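Local coordinates for uronate isomerase (PDB 2Q01), which catalyses the interconversion of D-glucuronate with D-fructuronate and of D-galacturonate with D-tagaturonate in uronate catabolism, at the interface of chains A and B. Sequence-based numbering; all coordinates share one arbitrary frame. Chains: chain A/B, Uronate isomerase.

Contacts 1 and 2 are neighbours within the A-B interface, the centres of their C-alpha atoms about 8 Å apart, and they hold A:Glu405 and B:Pro393 in common. A:Glu405, near the end of helix 393-407 of chain A, reaches the start of the same helix in chain B, so the C-terminal end of this helix in one subunit meets the N-terminal end of its copy in the next, a head-to-tail relation in keeping with an interface that is not an exact two-fold. Contact 1 is mainly charged, whereas contact 2 packs a helix end against a loop and the start of helix 114-126, with a serine hydroxyl bonded to the glutamate.

Contact 1: the interface of chains A and B. Residues chain A 405, 446, 448; chain B 13-14, 393-394.
A:Arg448 meets B:Glu394 end-on, one guanidinium nitrogen to each carboxylate oxygen, in a salt bridge that joins a loop of chain A to the first turn of helix 393-407 of chain B. NH1 lies 2.8 Å from OE1 of B:Glu394, which it approaches from above the carboxylate plane, while NH2 reaches OE2 on its syn side at 3.1 Å. The two flat groups are turned 40° apart, a twisted pairing. B:Glu394 presents its carboxylate by bending at chi2 (71°). Beside this pair, OE2 of A:Glu405 accepts the backbone N-H of B:Glu394 at 3.1 Å, on the syn side, and so caps the helix start. The same OE2 lies 4.3 Å from OE1 of B:Glu394, a like charge whose repulsion is probably offset by the helix end and by A:Arg448. The ring of B:Pro393 fills the angle between the two chain A side chains, its CB 3.5 Å from NH1 of A:Arg448 and its CD beside OE2 of A:Glu405.

In the second shell, A:Glu446 holds the guanidinium from its own chain: NE and NH2 of A:Arg448 both bond to OE2, from the same face of that carboxylate. An alanine in place of A:Arg448 would probably leave the carboxylates of B:Glu394 and A:Glu446 without their shared positive mate and the latter freer to turn. Together these bonds probably help to hold neighbouring subunits together in the deposited assembly. Farther along, CD2 of B:Leu14 packs at 3.7 Å on CD of A:Arg448. The backbone N of B:Leu14 donates to the carbonyl O of A:Glu446 at 2.9 Å.

Contact 2: the interface of chains A and B. Residues chain A 404-405, 408; chain B 112-114, 392-393.
A:Glu405 lays its side chain across B:Gly112, B:Pro114 and B:Ser392 of chain B, and with 75 Å² hidden by the partner it has the most surface buried in this patch. Its CG stands anti to the carbonyl carbon (chi1 -76°), and the chain runs on extended, which carries the carboxylate past the loop residues to B:Ser392. There the hydroxyl OG of B:Ser392 donates to OE1 of A:Glu405 at 2.6 Å. The hydroxyl comes in from well above the carboxylate plane, 55° out of it, and CB of the same serine packs against the carboxylate carbon CD of A:Glu405 at 3.4 Å. The serine thus covers the flat group as well as bonding to it. With OE2 engaged at the neighbouring helix start, both carboxylate oxygens have partners in chain B, which should restrict rotation of the group.

Nearer the backbone, the aliphatic stem of A:Glu405 crosses B:Pro114 at about a right angle, its CB 3.8 Å from the ring CD of the proline. That same CD lies 3.4 Å from the carbonyl O of A:Glu405, placing the first residue of helix 114-126 against the closing turn of the chain A helix.

B:Gly112, with 25 Å² buried, contributes only backbone. Its carbonyl O is 3.7 Å from the methyl CG2 of A:Thr404, a methyl set anti to the backbone N and turned towards the loop. B:Thr113 answers in kind: its own methyl CG2 comes to 3.5 Å from the carbonyl O of A:Thr404, with A:Gly408 at the margin. The patch illustrates how a polar tip can be combined with an apolar stem. It sets the end of one subunit's helix against a loop and two helix starts of the next and probably helps to fix their relative orientation in the assembly.

Contact 1: the interface of chains A and B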
loop_
_atom_site.group_PDB
_atom_site.type_symbol
_atom_site.label_atom_id
_atom_site.label_comp_id
_atom_site.label_asym_id
_atom_site.label_seq_id
_atom_site.Cartn_x
_atom_site.Cartn_y
_atom_site.Cartn_z
ATOM N N GLU A 405 -8.706 -11.490 5.419
ATOM C CA GLU A 405 -9.784 -10.940 6.236
ATOM C C GLU A 405 -11.117 -10.747 5.524
ATOM O O GLU A 405 -12.173 -10.811 6.157
ATOM C CB GLU A 405 -9.325 -9.665 6.933
ATOM C CG GLU A 405 -8.400 -9.982 8.115
ATOM C CD GLU A 405 -7.889 -8.761 8.846
ATOM O OE1 GLU A 405 -7.707 -7.701 8.203
ATOM O OE2 GLU A 405 -7.672 -8.864 10.073
ATOM N N GLU A 446 -1.375 -15.640 18.359
ATOM C CA GLU A 446 -2.185 -14.485 18.765
ATOM C C GLU A 446 -3.626 -14.895 19.045
ATOM O O GLU A 446 -4.483 -14.038 19.273
ATOM C CB GLU A 446 -2.154 -13.390 17.703
ATOM C CG GLU A 446 -0.790 -12.748 17.504
ATOM C CD GLU A 446 -0.822 -11.592 16.522
ATOM O OE1 GLU A 446 0.266 -11.125 16.128
ATOM O OE2 GLU A 446 -1.931 -11.145 16.146
ATOM N N ARG A 448 -5.960 -16.129 17.151
ATOM C CA ARG A 448 -6.922 -15.735 16.126
ATOM C C ARG A 448 -7.432 -16.953 15.369
ATOM O O ARG A 448 -8.438 -16.878 14.660
ATOM C CB ARG A 448 -6.284 -14.751 15.162
ATOM C CG ARG A 448 -6.025 -13.400 15.769
ATOM C CD ARG A 448 -5.963 -12.364 14.681
ATOM N NE ARG A 448 -4.611 -11.875 14.457
ATOM C CZ ARG A 448 -4.228 -11.245 13.353
ATOM N NH1 ARG A 448 -5.092 -11.050 12.363
ATOM N NH2 ARG A 448 -2.978 -10.824 13.233
ATOM N N ARG B 13 -5.891 -12.923 23.420
ATOM C CA ARG B 13 -6.149 -12.837 21.987
ATOM C C ARG B 13 -5.800 -11.451 21.441
ATOM O O ARG B 13 -5.958 -10.441 22.135
ATOM C CB ARG B 13 -7.611 -13.185 21.684
ATOM C CG ARG B 13 -8.615 -12.317 22.415
ATOM C CD ARG B 13 -10.043 -12.749 22.172
ATOM N NE ARG B 13 -10.990 -11.920 22.915
ATOM C CZ ARG B 13 -11.338 -12.118 24.183
ATOM N NH1 ARG B 13 -10.821 -13.126 24.875
ATOM N NH2 ARG B 13 -12.205 -11.305 24.767
ATOM N N LEU B 14 -5.288 -11.425 20.209
ATOM C CA LEU B 14 -4.929 -10.186 19.486
ATOM C C LEU B 14 -3.676 -9.441 19.991
ATOM O O LEU B 14 -3.217 -8.491 19.353
ATOM C CB LEU B 14 -6.139 -9.230 19.332
ATOM C CG LEU B 14 -7.482 -9.817 18.850
ATOM C CD1 LEU B 14 -8.609 -8.826 19.008
ATOM C CD2 LEU B 14 -7.409 -10.307 17.429
ATOM N N PRO B 393 -8.356 -6.793 12.767
ATOM C CA PRO B 393 -7.021 -6.845 13.388
ATOM C C PRO B 393 -5.859 -6.321 12.528
ATOM O O PRO B 393 -5.124 -5.433 12.971
ATOM C CB PRO B 393 -6.841 -8.336 13.682
ATOM C CG PRO B 393 -8.211 -8.806 13.977
ATOM C CD PRO B 393 -9.122 -8.023 13.065
ATOM N N GLU B 394 -5.709 -6.856 11.318
ATOM C CA GLU B 394 -4.687 -6.376 10.383
ATOM C C GLU B 394 -4.941 -4.954 9.869
ATOM O O GLU B 394 -3.999 -4.207 9.625
ATOM C CB GLU B 394 -4.517 -7.345 9.208
ATOM C CG GLU B 394 -3.147 -8.008 9.133
ATOM C CD GLU B 394 -2.908 -9.040 10.220
ATOM O OE1 GLU B 394 -3.539 -10.117 10.173
ATOM O OE2 GLU B 394 -2.072 -8.780 11.110
#

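Contact 2: the interface of chains A and B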
loop_
_atom_site.group_PDB
_atom_site.type_symbol
_atom_site.label_atom_id
_atom_site.label_comp_id
_atom_site.label_asym_id
_atom_site.label_seq_id
_atom_site.Cartn_x
_atom_site.Cartn_y
_atom_site.Cartn_z
ATOM N N THR A 404 -6.819 -12.289 3.367
ATOM C CA THR A 404 -7.533 -13.255 4.225
ATOM C C THR A 404 -8.781 -12.719 4.922
ATOM O O THR A 404 -9.802 -13.406 4.992
ATOM C CB THR A 404 -6.601 -13.866 5.303
ATOM O OG1 THR A 404 -5.447 -14.428 4.678
ATOM C CG2 THR A 404 -7.312 -14.958 6.076
ATOM N N GLU A 405 -8.706 -11.490 5.419
ATOM C CA GLU A 405 -9.784 -10.940 6.236
ATOM C C GLU A 405 -11.117 -10.747 5.524
ATOM O O GLU A 405 -12.173 -10.811 6.157
ATOM C CB GLU A 405 -9.325 -9.665 6.933
ATOM C CG GLU A 405 -8.400 -9.982 8.115
ATOM C CD GLU A 405 -7.889 -8.761 8.846
ATOM O OE1 GLU A 405 -7.707 -7.701 8.203
ATOM O OE2 GLU A 405 -7.672 -8.864 10.073
ATOM N N GLY A 408 -10.961 -14.763 2.804
ATOM C CA GLY A 408 -10.727 -16.047 3.455
ATOM C C GLY A 408 -9.667 -16.862 2.741
ATOM O O GLY A 408 -9.052 -16.393 1.781
ATOM N N GLY B 112 -9.646 -17.123 9.979
ATOM C CA GLY B 112 -8.688 -16.069 9.669
ATOM C C GLY B 112 -9.302 -14.699 9.462
ATOM O O GLY B 112 -8.585 -13.704 9.283
ATOM N N THR B 113 -10.629 -14.656 9.490
ATOM C CA THR B 113 -11.381 -13.431 9.255
ATOM C C THR B 113 -11.741 -12.818 10.602
ATOM O O THR B 113 -11.766 -13.531 11.602
ATOM C CB THR B 113 -12.669 -13.707 8.435
ATOM O OG1 THR B 113 -13.622 -14.408 9.241
ATOM C CG2 THR B 113 -12.360 -14.505 7.171
ATOM N N PRO B 114 -12.005 -11.494 10.644
ATOM C CA PRO B 114 -12.438 -10.874 11.905
ATOM C C PRO B 114 -13.800 -11.353 12.436
ATOM O O PRO B 114 -14.077 -11.202 13.626
ATOM C CB PRO B 114 -12.484 -9.380 11.562
ATOM C CG PRO B 114 -12.642 -9.330 10.094
ATOM C CD PRO B 114 -11.877 -10.494 9.567
ATOM N N SER B 392 -10.753 -4.476 11.233
ATOM C CA SER B 392 -10.209 -5.813 11.424
ATOM C C SER B 392 -8.812 -5.722 12.064
ATOM O O SER B 392 -8.163 -4.685 11.938
ATOM C CB SER B 392 -10.129 -6.511 10.066
ATOM O OG SER B 392 -9.207 -5.861 9.213
ATOM N N PRO B 393 -8.356 -6.793 12.767
ATOM C CA PRO B 393 -7.021 -6.845 13.388
ATOM C C PRO B 393 -5.859 -6.321 12.528
ATOM O O PRO B 393 -5.124 -5.433 12.971
ATOM C CB PRO B 393 -6.841 -8.336 13.682
ATOM C CG PRO B 393 -8.211 -8.806 13.977
ATOM C CD PRO B 393 -9.122 -8.023 13.065
#